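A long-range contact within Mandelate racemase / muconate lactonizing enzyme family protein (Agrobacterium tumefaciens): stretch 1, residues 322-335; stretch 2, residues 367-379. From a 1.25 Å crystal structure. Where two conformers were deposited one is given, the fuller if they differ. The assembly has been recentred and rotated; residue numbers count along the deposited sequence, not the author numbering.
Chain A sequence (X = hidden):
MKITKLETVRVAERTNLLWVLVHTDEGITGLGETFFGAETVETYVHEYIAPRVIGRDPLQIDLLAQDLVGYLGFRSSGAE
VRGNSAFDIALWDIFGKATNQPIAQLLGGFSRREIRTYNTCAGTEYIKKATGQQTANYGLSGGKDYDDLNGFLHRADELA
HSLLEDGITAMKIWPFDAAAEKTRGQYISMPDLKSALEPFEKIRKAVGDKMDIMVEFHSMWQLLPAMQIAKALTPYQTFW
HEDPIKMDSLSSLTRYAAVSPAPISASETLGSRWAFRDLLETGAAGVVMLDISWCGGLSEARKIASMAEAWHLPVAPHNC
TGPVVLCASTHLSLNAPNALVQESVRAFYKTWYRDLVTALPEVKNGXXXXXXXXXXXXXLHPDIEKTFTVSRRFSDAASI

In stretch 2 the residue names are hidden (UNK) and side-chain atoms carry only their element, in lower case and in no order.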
# COMPACT_ATOMS: atom_id res chain seq x y z
N GLY A 322 26.53 -13.24 30.78
CA GLY A 322 27.09 -14.34 31.55
C GLY A 322 27.63 -15.48 30.69
O GLY A 322 27.39 -15.54 29.47
N PRO A 323 28.34 -16.42 31.33
CA PRO A 323 29.00 -17.50 30.58
C PRO A 323 28.01 -18.51 30.00
O PRO A 323 28.27 -19.08 28.94
CB PRO A 323 29.91 -18.16 31.63
CG PRO A 323 29.28 -17.81 32.95
CD PRO A 323 28.69 -16.45 32.76
N VAL A 324 26.90 -18.75 30.69
CA VAL A 324 25.93 -19.72 30.18
C VAL A 324 25.25 -19.18 28.91
O VAL A 324 25.08 -19.91 27.93
CB VAL A 324 24.89 -20.12 31.25
CG1 VAL A 324 23.81 -21.00 30.65
CG2 VAL A 324 25.57 -20.81 32.41
N VAL A 325 24.89 -17.90 28.92
CA VAL A 325 24.33 -17.29 27.72
C VAL A 325 25.34 -17.32 26.57
O VAL A 325 24.97 -17.63 25.45
CB VAL A 325 23.76 -15.87 27.97
CG1 VAL A 325 23.47 -15.13 26.66
CG2 VAL A 325 22.50 -15.98 28.79
N LEU A 326 26.60 -17.01 26.85
CA LEU A 326 27.60 -17.11 25.79
C LEU A 326 27.65 -18.54 25.23
O LEU A 326 27.66 -18.74 24.01
CB LEU A 326 28.98 -16.68 26.30
CG LEU A 326 30.13 -16.90 25.31
CD1 LEU A 326 29.96 -16.08 24.04
CD2 LEU A 326 31.47 -16.60 25.96
N CYS A 327 27.66 -19.53 26.12
CA CYS A 327 27.76 -20.90 25.68
C CYS A 327 26.54 -21.36 24.88
O CYS A 327 26.66 -21.91 23.78
CB CYS A 327 28.00 -21.81 26.88
SG CYS A 327 28.15 -23.52 26.41
N ALA A 328 25.35 -21.17 25.44
CA ALA A 328 24.13 -21.59 24.74
C ALA A 328 23.96 -20.84 23.41
O ALA A 328 23.48 -21.40 22.42
CB ALA A 328 22.93 -21.40 25.65
N SER A 329 24.38 -19.58 23.38
CA SER A 329 24.33 -18.82 22.13
C SER A 329 25.27 -19.41 21.10
O SER A 329 24.97 -19.43 19.90
CB SER A 329 24.68 -17.36 22.36
OG SER A 329 23.73 -16.75 23.22
N THR A 330 26.44 -19.87 21.55
CA THR A 330 27.38 -20.50 20.65
C THR A 330 26.81 -21.79 20.07
O THR A 330 26.96 -22.05 18.88
CB THR A 330 28.75 -20.70 21.32
OG1 THR A 330 29.25 -19.44 21.78
CG2 THR A 330 29.76 -21.27 20.33
N HIS A 331 26.11 -22.59 20.89
CA HIS A 331 25.42 -23.77 20.35
C HIS A 331 24.44 -23.37 19.24
O HIS A 331 24.40 -23.98 18.17
CB HIS A 331 24.64 -24.52 21.44
CG HIS A 331 25.50 -25.35 22.34
ND1 HIS A 331 25.86 -26.65 22.05
CD2 HIS A 331 26.06 -25.07 23.54
CE1 HIS A 331 26.61 -27.13 23.02
NE2 HIS A 331 26.75 -26.18 23.94
N LEU A 332 23.64 -22.34 19.49
CA LEU A 332 22.71 -21.86 18.47
C LEU A 332 23.44 -21.39 17.20
O LEU A 332 23.02 -21.71 16.08
CB LEU A 332 21.86 -20.73 19.03
CG LEU A 332 20.91 -20.05 18.05
CD1 LEU A 332 19.87 -21.01 17.48
CD2 LEU A 332 20.23 -18.85 18.71
N SER A 333 24.54 -20.69 17.39
CA SER A 333 25.33 -20.18 16.27
C SER A 333 26.03 -21.27 15.47
O SER A 333 26.33 -21.06 14.31
CB SER A 333 26.34 -19.15 16.77
OG SER A 333 25.68 -17.97 17.18
N LEU A 334 26.32 -22.42 16.09
CA LEU A 334 26.92 -23.52 15.34
C LEU A 334 25.86 -24.28 14.55
O LEU A 334 26.15 -24.89 13.53
CB LEU A 334 27.69 -24.47 16.25
CG LEU A 334 28.88 -23.83 16.99
CD1 LEU A 334 29.66 -24.91 17.71
CD2 LEU A 334 29.80 -23.04 16.08
N ASN A 335 24.62 -24.25 15.03
CA ASN A 335 23.54 -24.92 14.32
C ASN A 335 22.90 -24.09 13.21
O ASN A 335 22.72 -24.56 12.10
CB ASN A 335 22.44 -25.37 15.28
CG ASN A 335 21.18 -25.73 14.55
OD1 ASN A 335 20.22 -24.93 14.50
ND2 ASN A 335 21.19 -26.87 13.90
N UNK A 367 37.81 -17.37 16.08
CA UNK A 367 36.67 -18.26 15.94
C UNK A 367 36.32 -18.87 17.28
O UNK A 367 37.21 -19.23 18.05
c UNK A 367 37.63 -18.95 13.67
s UNK A 367 36.49 -18.05 12.62
c UNK A 367 36.99 -19.40 14.97
c UNK A 367 35.43 -19.36 12.03
N UNK A 368 35.03 -18.99 17.57
CA UNK A 368 34.57 -19.55 18.84
C UNK A 368 33.84 -20.86 18.62
O UNK A 368 33.16 -21.05 17.60
c UNK A 368 32.81 -17.88 21.91
c UNK A 368 33.70 -18.51 19.61
c UNK A 368 32.42 -18.18 18.84
c UNK A 368 33.38 -18.98 21.03
N UNK A 369 34.00 -21.79 19.57
CA UNK A 369 33.25 -23.04 19.54
C UNK A 369 32.79 -23.41 20.94
O UNK A 369 33.20 -22.79 21.92
c UNK A 369 34.08 -24.18 18.91
o UNK A 369 33.21 -25.28 18.62
c UNK A 369 35.20 -24.62 19.83
N UNK A 370 31.92 -24.42 21.04
CA UNK A 370 31.37 -24.83 22.32
C UNK A 370 32.36 -25.67 23.13
O UNK A 370 33.25 -26.32 22.57
c UNK A 370 28.99 -24.75 21.53
c UNK A 370 30.06 -25.64 22.15
c UNK A 370 30.29 -26.88 21.29
N UNK A 371 32.23 -25.67 24.47
CA UNK A 371 32.97 -26.67 25.24
C UNK A 371 32.39 -28.04 24.93
O UNK A 371 31.23 -28.15 24.54
c UNK A 371 31.37 -25.58 26.65
c UNK A 371 32.67 -26.29 26.70
c UNK A 371 31.30 -24.88 25.31
N UNK A 372 33.20 -29.10 25.07
CA UNK A 372 32.73 -30.44 24.73
C UNK A 372 31.72 -31.00 25.74
O UNK A 372 31.69 -30.58 26.90
c UNK A 372 34.60 -29.10 25.55
c UNK A 372 34.01 -31.28 24.77
c UNK A 372 34.87 -30.57 25.78
N UNK A 373 30.91 -31.94 25.29
CA UNK A 373 30.02 -32.64 26.19
C UNK A 373 28.55 -32.43 25.92
O UNK A 373 28.15 -31.63 25.06
N UNK A 374 27.74 -33.15 26.67
CA UNK A 374 26.29 -33.15 26.49
C UNK A 374 25.66 -31.87 27.04
O UNK A 374 26.18 -31.25 27.97
c UNK A 374 25.70 -34.37 27.16
N UNK A 375 24.53 -31.48 26.47
CA UNK A 375 23.85 -30.27 26.90
C UNK A 375 24.69 -29.05 26.55
O UNK A 375 25.19 -28.93 25.43
N UNK A 376 24.83 -28.15 27.52
CA UNK A 376 25.68 -26.97 27.36
C UNK A 376 27.15 -27.34 27.24
O UNK A 376 27.91 -26.67 26.54
c UNK A 376 24.11 -24.86 30.24
c UNK A 376 25.54 -26.04 28.56
c UNK A 376 24.04 -24.20 27.81
c UNK A 376 24.20 -25.36 28.79
N UNK A 377 27.56 -28.37 27.97
CA UNK A 377 28.97 -28.68 28.15
C UNK A 377 29.59 -27.93 29.33
O UNK A 377 30.81 -27.77 29.39
N UNK A 378 28.76 -27.48 30.26
CA UNK A 378 29.27 -26.81 31.45
C UNK A 378 28.28 -26.90 32.59
O UNK A 378 27.08 -27.06 32.38
c UNK A 378 28.23 -24.55 31.11
c UNK A 378 29.53 -25.34 31.14
c UNK A 378 29.29 -21.97 30.91
s UNK A 378 28.11 -23.05 30.15
N UNK A 379 28.82 -26.82 33.81
CA UNK A 379 28.04 -26.78 35.05
C UNK A 379 28.55 -25.62 35.90
O UNK A 379 29.61 -25.06 35.60
c UNK A 379 28.20 -28.10 35.82
o UNK A 379 27.31 -30.20 33.02
c UNK A 379 28.08 -29.83 33.94
o UNK A 379 29.32 -29.89 33.83
c UNK A 379 27.47 -29.31 35.24

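Position 367 opens a short strand with an unbranched side chain of two carbons, a sulfur and a terminal carbon. It lies out of reach of the helix 323-335. That order of atoms defines methionine, Met-367.

Position 368 has four carbons, forked at the first, with one arm two carbons long. The CA-to-CB bond points sideways, but the long arm extends to the helix, where its end carbon meets Leu-326 and Thr-330. This is isoleucine: Ile-368 CD1 lies 4.0 Å from Leu-326 CD1 and 3.9 Å from Thr-330 OG1.

At 369 one carbon carries an oxygen and a carbon. The CA-to-CB bond points away, yet the oxygen sits near Leu-334. The pattern is the signature of threonine; Thr-369 OG1 is 3.7 Å from Leu-334 CD1, and that hydroxyl is hydrogen-bonded elsewhere in the structure.

Position 370 carries three carbons, two of them on the first, and its CA-to-CB bond points toward the helix. One branch carbon lies over a face of the His-331 ring. The fork without further extension makes it valine, and the contact is a CH-pi interaction: Val-370 CG1 is 3.4 Å from the centroid of the His-331 ring, 4° off the normal. The same CG1 of Val-370 is 3.8 Å from Thr-330 CG2 and 3.9 Å from Leu-334 CD1, so one methyl serves three helix residues. The cost is a buried Val-370 N with no partner.

At 371 three carbons close a ring onto the backbone nitrogen, and one of them packs against Cys-327. The ring means proline; Pro-371 CD is 3.6 Å from Cys-327 SG. Position 372 has the same closed ring, but its CA-to-CB bond points away and it touches nothing on the helix; it is Pro-372.

Position 373 has no side-chain atoms, and at its phi of 116° a CB would jam against the preceding carbonyl oxygen: Gly-373. Position 374 has a single carbon, its CA-to-CB bond pointing away from the helix, hence Ala-374.

Position 375 is again bare, with a positive phi that favours glycine. The carbonyl O of Gly-375 comes 3.3 Å from His-331 CE1.

Position 376 has four carbons forked at the second. Its CA-to-CB bond points sideways, but the end comes nearer the helix, the two end carbons meeting Val-324 and Ala-328. This is leucine, with Leu-376 CD1 3.9 Å from Val-324 CG1 and CD2 3.7 Å from Ala-328 CB.

Position 377 is bare, and a CB here would clash with Pro-371 O at 2.8 Å; Gly-377 closes a type II' turn begun at Ala-374.

Position 378 repeats the unbranched chain of two carbons, sulfur and carbon, its CA-to-CB bond now pointing toward the helix. The sulfur meets Cys-327 and the end carbon Pro-323, so it is methionine: Met-378 SD is 3.5 Å from Cys-327 CB, and CE is 3.9 Å from Pro-323 CB.

Position 379 has three carbons, the last bearing two oxygens, and its CA-to-CB bond points away from the helix. This is Glu-379.

The contact pairs apolar packing with one directed polar link. His-331 NE2 donates to Leu-376 O at 2.9 Å and 167°, near the ring plane, while Val-370 covers a face. The ring thus engages both the start of the loop and its turn. Around it, Ile-368, Val-370, Leu-376 and Met-378 distribute their packing along the helix from Pro-323 to Leu-334, and the glycines permit the loop's path.

Stretch 2, residues 367-379: MITVPPGAGLGME
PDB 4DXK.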